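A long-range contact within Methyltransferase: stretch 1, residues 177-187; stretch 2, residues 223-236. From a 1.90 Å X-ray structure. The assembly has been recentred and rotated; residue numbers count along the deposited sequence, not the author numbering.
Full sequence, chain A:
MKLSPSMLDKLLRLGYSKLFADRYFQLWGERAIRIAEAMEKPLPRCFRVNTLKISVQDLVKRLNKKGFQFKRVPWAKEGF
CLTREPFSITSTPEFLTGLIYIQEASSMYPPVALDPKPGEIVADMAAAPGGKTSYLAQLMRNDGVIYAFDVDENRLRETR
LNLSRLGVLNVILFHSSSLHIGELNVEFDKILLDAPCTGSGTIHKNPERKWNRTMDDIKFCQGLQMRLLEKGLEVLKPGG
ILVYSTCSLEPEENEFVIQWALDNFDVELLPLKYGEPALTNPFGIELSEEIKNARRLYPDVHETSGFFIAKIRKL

Stretch 1 177-187: SSLHIGELNVE
Stretch 2, residues 223-236: GLQMRLLEKGLEVL

No hydrogen bond or salt bridge joins the two stretches; the 488 Å² buried between them, both sides summed, rests on packing. Residues 178–184 form a 3-10 segment laid along a regular α-helix that enters stretch 2 at Gly 223, with Leu 179 CA 6.3 Å from Leu 228 CA and Glu 187 CA 5.3 Å from Val 235 CA, so the two stretches run in the same sense.

Leu 179 (chi1 m, chi2 t) is the most extensively covered residue, with 107 Å² of its surface covered by the helix: its CA–CB bond points sideways, but its end reaches the helix, placing CD2 3.4 Å from CD2 of Leu 228 (m, t) and CD1 4.4 Å from CD1 of Leu 224 (t, p).

Lys 231 (m, m, m, t) lends its aliphatic chain to the contact, CE lying 3.6 Å from Leu 179 O, while NZ forms a salt bridge with Glu 234 OE1 at 2.7 Å within the helix.

Gly 182 permits close approach: its CA sits 3.7 Å from Val 235 CG1, and a CB would point toward the helix, 3.1 Å from Glu 234 OE2, a tight fit. Val 235 (m) also meets Ile 181 (t, t): Val 235 CG1 lies 4.1 Å from Ile 181 CG2. Beyond the 3-10 segment, extended Glu 187 directs its CA–H at Val 235 O, CA to O 3.5 Å.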

# COMPACT_ATOMS: atom_id res chain seq x y z
N SER A 177 -7.84 -14.97 -10.01
CA SER A 177 -6.65 -14.50 -9.29
C SER A 177 -5.82 -13.66 -10.25
O SER A 177 -5.77 -13.95 -11.45
CB SER A 177 -5.83 -15.70 -8.81
OG SER A 177 -4.54 -15.29 -8.39
N SER A 178 -5.17 -12.62 -9.74
CA SER A 178 -4.35 -11.77 -10.61
C SER A 178 -3.18 -12.54 -11.21
O SER A 178 -2.52 -12.06 -12.13
CB SER A 178 -3.84 -10.55 -9.84
OG SER A 178 -3.09 -10.93 -8.70
N LEU A 179 -2.92 -13.74 -10.69
CA LEU A 179 -1.83 -14.56 -11.22
C LEU A 179 -2.12 -15.00 -12.65
O LEU A 179 -1.21 -15.41 -13.37
CB LEU A 179 -1.59 -15.78 -10.33
CG LEU A 179 -0.82 -15.52 -9.02
CD1 LEU A 179 -0.75 -16.80 -8.21
CD2 LEU A 179 0.57 -15.02 -9.34
N HIS A 180 -3.39 -14.92 -13.06
CA HIS A 180 -3.80 -15.30 -14.40
C HIS A 180 -3.79 -14.10 -15.35
O HIS A 180 -4.25 -14.20 -16.49
CB HIS A 180 -5.22 -15.88 -14.38
CG HIS A 180 -5.36 -17.12 -13.55
ND1 HIS A 180 -4.77 -18.32 -13.88
CD2 HIS A 180 -6.02 -17.34 -12.39
CE1 HIS A 180 -5.06 -19.22 -12.97
NE2 HIS A 180 -5.82 -18.66 -12.05
N ILE A 181 -3.26 -12.98 -14.88
CA ILE A 181 -3.23 -11.77 -15.68
C ILE A 181 -2.61 -11.99 -17.07
O ILE A 181 -3.03 -11.38 -18.05
CB ILE A 181 -2.48 -10.64 -14.92
CG1 ILE A 181 -2.72 -9.29 -15.62
CG2 ILE A 181 -0.99 -10.95 -14.83
CD1 ILE A 181 -2.31 -8.09 -14.78
N GLY A 182 -1.64 -12.89 -17.16
CA GLY A 182 -1.01 -13.17 -18.44
C GLY A 182 -1.94 -13.75 -19.49
O GLY A 182 -1.68 -13.62 -20.69
N GLU A 183 -3.03 -14.39 -19.07
CA GLU A 183 -3.96 -14.99 -20.02
C GLU A 183 -4.81 -13.97 -20.76
O GLU A 183 -5.52 -14.32 -21.70
CB GLU A 183 -4.85 -16.01 -19.31
CG GLU A 183 -4.12 -17.29 -18.93
CD GLU A 183 -5.03 -18.33 -18.30
OE1 GLU A 183 -5.45 -18.13 -17.14
OE2 GLU A 183 -5.33 -19.34 -18.98
N LEU A 184 -4.73 -12.71 -20.34
CA LEU A 184 -5.49 -11.65 -20.99
C LEU A 184 -4.80 -11.19 -22.27
O LEU A 184 -5.42 -10.56 -23.13
CB LEU A 184 -5.63 -10.45 -20.05
CG LEU A 184 -6.58 -10.50 -18.85
CD1 LEU A 184 -6.22 -11.63 -17.91
CD2 LEU A 184 -6.51 -9.16 -18.13
N ASN A 185 -3.52 -11.52 -22.40
CA ASN A 185 -2.74 -11.13 -23.57
C ASN A 185 -2.78 -9.61 -23.75
O ASN A 185 -2.83 -9.11 -24.87
CB ASN A 185 -3.26 -11.82 -24.83
CG ASN A 185 -2.81 -13.26 -24.94
OD1 ASN A 185 -3.19 -13.98 -25.86
ND2 ASN A 185 -1.97 -13.68 -24.00
N VAL A 186 -2.77 -8.90 -22.63
CA VAL A 186 -2.79 -7.44 -22.65
C VAL A 186 -1.45 -6.91 -22.14
O VAL A 186 -0.87 -7.46 -21.21
CB VAL A 186 -3.92 -6.89 -21.75
CG1 VAL A 186 -3.79 -5.38 -21.62
CG2 VAL A 186 -5.27 -7.25 -22.33
N GLU A 187 -0.95 -5.85 -22.78
CA GLU A 187 0.31 -5.23 -22.38
C GLU A 187 -0.07 -4.00 -21.54
O GLU A 187 -0.84 -3.17 -21.99
CB GLU A 187 1.11 -4.79 -23.61
CG GLU A 187 0.33 -3.89 -24.56
CD GLU A 187 -0.88 -4.58 -25.17
OE1 GLU A 187 -0.69 -5.56 -25.93
OE2 GLU A 187 -2.02 -4.15 -24.90
N GLY A 223 7.29 -15.96 -1.23
CA GLY A 223 7.18 -16.74 -2.45
C GLY A 223 6.03 -16.24 -3.30
O GLY A 223 6.17 -16.06 -4.51
N LEU A 224 4.89 -16.01 -2.66
CA LEU A 224 3.73 -15.50 -3.38
C LEU A 224 4.04 -14.12 -3.96
O LEU A 224 3.63 -13.81 -5.08
CB LEU A 224 2.52 -15.41 -2.45
CG LEU A 224 1.23 -14.89 -3.05
CD1 LEU A 224 0.84 -15.71 -4.28
CD2 LEU A 224 0.12 -14.94 -2.00
N GLN A 225 4.76 -13.31 -3.20
CA GLN A 225 5.13 -11.97 -3.66
C GLN A 225 6.02 -12.06 -4.89
O GLN A 225 5.85 -11.32 -5.86
CB GLN A 225 5.87 -11.21 -2.55
CG GLN A 225 4.99 -10.74 -1.41
CD GLN A 225 3.90 -9.80 -1.87
OE1 GLN A 225 2.92 -10.22 -2.50
NE2 GLN A 225 4.05 -8.51 -1.58
N MSE A 226 7.00 -12.97 -4.84
CA MSE A 226 7.91 -13.17 -5.96
C MSE A 226 7.11 -13.61 -7.19
O MSE A 226 7.32 -13.09 -8.28
CB MSE A 226 8.95 -14.25 -5.60
CG MSE A 226 10.01 -13.80 -4.57
SE MSE A 226 11.10 -15.14 -4.01
CE MSE A 226 12.03 -15.50 -5.47
N ARG A 227 6.19 -14.55 -7.00
CA ARG A 227 5.37 -15.03 -8.12
C ARG A 227 4.56 -13.91 -8.73
O ARG A 227 4.49 -13.77 -9.95
CB ARG A 227 4.41 -16.13 -7.66
CG ARG A 227 5.04 -17.46 -7.33
CD ARG A 227 3.97 -18.43 -6.81
NE ARG A 227 4.56 -19.71 -6.40
CZ ARG A 227 5.03 -20.62 -7.25
NH1 ARG A 227 4.99 -20.40 -8.56
NH2 ARG A 227 5.56 -21.74 -6.78
N LEU A 228 3.92 -13.11 -7.87
CA LEU A 228 3.10 -12.00 -8.33
C LEU A 228 3.94 -10.95 -9.06
O LEU A 228 3.55 -10.47 -10.12
CB LEU A 228 2.38 -11.35 -7.14
CG LEU A 228 1.28 -12.21 -6.51
CD1 LEU A 228 0.87 -11.65 -5.16
CD2 LEU A 228 0.10 -12.28 -7.46
N LEU A 229 5.09 -10.61 -8.50
CA LEU A 229 5.96 -9.61 -9.11
C LEU A 229 6.45 -10.07 -10.48
O LEU A 229 6.52 -9.27 -11.42
CB LEU A 229 7.14 -9.32 -8.19
CG LEU A 229 8.13 -8.25 -8.66
CD1 LEU A 229 7.40 -6.94 -8.96
CD2 LEU A 229 9.18 -8.05 -7.58
N GLU A 230 6.78 -11.35 -10.61
CA GLU A 230 7.23 -11.87 -11.90
C GLU A 230 6.11 -11.82 -12.93
O GLU A 230 6.33 -11.43 -14.07
CB GLU A 230 7.76 -13.30 -11.75
CG GLU A 230 8.09 -13.97 -13.07
CD GLU A 230 9.05 -15.14 -12.92
OE1 GLU A 230 8.97 -15.85 -11.90
OE2 GLU A 230 9.87 -15.36 -13.84
N LYS A 231 4.90 -12.22 -12.55
CA LYS A 231 3.77 -12.18 -13.48
C LYS A 231 3.47 -10.74 -13.90
O LYS A 231 3.13 -10.48 -15.06
CB LYS A 231 2.52 -12.81 -12.86
CG LYS A 231 2.61 -14.30 -12.57
CD LYS A 231 3.00 -15.11 -13.82
CE LYS A 231 2.02 -14.90 -14.95
NZ LYS A 231 2.40 -15.65 -16.19
N GLY A 232 3.58 -9.82 -12.95
CA GLY A 232 3.31 -8.42 -13.25
C GLY A 232 4.32 -7.83 -14.23
O GLY A 232 3.96 -7.18 -15.21
N LEU A 233 5.60 -8.07 -13.97
CA LEU A 233 6.64 -7.56 -14.84
C LEU A 233 6.52 -8.17 -16.24
O LEU A 233 6.81 -7.52 -17.25
CB LEU A 233 8.02 -7.85 -14.25
CG LEU A 233 8.34 -7.07 -12.97
CD1 LEU A 233 9.68 -7.52 -12.40
CD2 LEU A 233 8.37 -5.58 -13.28
N GLU A 234 6.05 -9.42 -16.29
CA GLU A 234 5.87 -10.15 -17.54
C GLU A 234 4.89 -9.48 -18.51
O GLU A 234 5.13 -9.42 -19.72
CB GLU A 234 5.37 -11.57 -17.22
CG GLU A 234 5.08 -12.43 -18.43
CD GLU A 234 4.24 -13.66 -18.08
OE1 GLU A 234 4.59 -14.36 -17.11
OE2 GLU A 234 3.23 -13.91 -18.77
N VAL A 235 3.78 -8.97 -17.98
CA VAL A 235 2.77 -8.32 -18.80
C VAL A 235 2.98 -6.81 -18.91
O VAL A 235 2.20 -6.11 -19.56
CB VAL A 235 1.35 -8.59 -18.25
CG1 VAL A 235 1.07 -10.09 -18.25
CG2 VAL A 235 1.22 -8.03 -16.84
N LEU A 236 4.03 -6.31 -18.28
CA LEU A 236 4.33 -4.89 -18.31
C LEU A 236 5.07 -4.51 -19.60
O LEU A 236 5.96 -5.22 -20.04
CB LEU A 236 5.19 -4.52 -17.10
CG LEU A 236 5.46 -3.04 -16.85
CD1 LEU A 236 4.14 -2.33 -16.57
CD2 LEU A 236 6.41 -2.88 -15.67